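3-hydroxyisobutyrate dehydrogenase (Salmonella typhimurium, PDB 3G0O) probably oxidises L-threonate to 2-oxo-tetronate, using NAD(+) in preference to NADP(+) as cosubstrate. Local coordinates at residues N39-A42 with C43-L47. Numbering follows the deposited sequence.
Sequences NPQA and CANLL
With chi1 at -71°, Asn45 swings its CG beside its own backbone N and back over the preceding turn, while Gln41 sends CG beside its carbonyl carbon (chi1 -163°) and then bends at chi2, bringing the two amides close on the outer side of helix 40-48. These are the first two turns of the helix in a Rossmann-type beta-alpha-beta crossover between strands 32-36 and 53-55. The amides lie nearly perpendicular, 87° apart, and are not bonded to each other: Gln41 OE1 stays 4.1 Å from Asn45 OD1. Polar residues suit this partly open face.

Asn39 is the N-cap. Its OD1 accepts a weak bond from Gln41 N at 3.3 Å, a short polar side chain serving an amide that has no earlier helical carbonyl to use. Pro40 fits the first helical position because its ring fixes phi and its nitrogen has no hydrogen to satisfy. From there the i to i+4 ladder runs on, Ala44 N reaching Pro40 O at 3.0 Å and Leu46 N reaching Ala42 O at 3.1 Å.

The inward face is apolar, with small Ala42 and Cys43 and the larger Leu46: Cys43 packs on Ala54 of the edge strand 53-55, while Ala42 and Leu46 meet Leu15 and Ala51 in neighbouring loops. Cys43 rests its SG 3.7 Å from Asn39 O, the carbonyl oxygen that also accepts from Cys43 N.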
# COMPACT_ATOMS: atom_id res chain seq x y z
N ASN A 39 -4.29 31.24 9.34
CA ASN A 39 -4.28 31.57 7.92
C ASN A 39 -5.53 32.37 7.56
O ASN A 39 -6.62 31.81 7.42
CB ASN A 39 -4.21 30.30 7.08
CG ASN A 39 -4.39 30.58 5.60
OD1 ASN A 39 -3.89 31.57 5.08
ND2 ASN A 39 -5.10 29.69 4.91
N PRO A 40 -5.39 33.69 7.39
CA PRO A 40 -6.50 34.58 7.05
C PRO A 40 -7.23 34.21 5.77
O PRO A 40 -8.40 34.56 5.60
CB PRO A 40 -5.83 35.95 6.96
CG PRO A 40 -4.45 35.61 6.49
CD PRO A 40 -4.10 34.41 7.35
N GLN A 41 -6.56 33.51 4.87
CA GLN A 41 -7.19 33.12 3.61
C GLN A 41 -8.12 31.94 3.82
O GLN A 41 -9.17 31.84 3.18
CB GLN A 41 -6.11 32.81 2.58
CG GLN A 41 -6.62 32.80 1.14
CD GLN A 41 -7.37 34.08 0.76
OE1 GLN A 41 -8.22 34.07 -0.13
NE2 GLN A 41 -7.04 35.19 1.42
N ALA A 42 -7.76 31.04 4.74
CA ALA A 42 -8.60 29.88 5.04
C ALA A 42 -9.89 30.40 5.69
O ALA A 42 -10.99 29.96 5.37
CB ALA A 42 -7.88 28.95 6.01
N CYS A 43 -9.73 31.36 6.60
CA CYS A 43 -10.87 31.94 7.29
C CYS A 43 -11.80 32.64 6.32
O CYS A 43 -13.01 32.41 6.33
CB CYS A 43 -10.37 32.93 8.35
SG CYS A 43 -9.48 32.12 9.70
N ALA A 44 -11.24 33.48 5.45
CA ALA A 44 -12.03 34.20 4.47
C ALA A 44 -12.83 33.26 3.58
O ALA A 44 -14.00 33.52 3.28
CB ALA A 44 -11.12 35.08 3.61
N ASN A 45 -12.22 32.16 3.15
CA ASN A 45 -12.94 31.21 2.30
C ASN A 45 -14.12 30.60 3.03
O ASN A 45 -15.17 30.39 2.44
CB ASN A 45 -12.04 30.06 1.85
CG ASN A 45 -11.02 30.49 0.85
OD1 ASN A 45 -11.27 31.37 0.02
ND2 ASN A 45 -9.84 29.87 0.90
N LEU A 46 -13.92 30.30 4.31
CA LEU A 46 -14.98 29.70 5.10
C LEU A 46 -16.15 30.67 5.25
O LEU A 46 -17.31 30.28 5.15
CB LEU A 46 -14.45 29.28 6.47
CG LEU A 46 -15.14 28.07 7.10
CD1 LEU A 46 -15.01 26.87 6.17
CD2 LEU A 46 -14.52 27.77 8.46
N LEU A 47 -15.83 31.94 5.49
CA LEU A 47 -16.86 32.96 5.64
C LEU A 47 -17.64 33.08 4.35
O LEU A 47 -18.88 33.11 4.35
CB LEU A 47 -16.22 34.31 6.00
CG LEU A 47 -15.56 34.40 7.38
CD1 LEU A 47 -14.96 35.78 7.59
CD2 LEU A 47 -16.59 34.10 8.46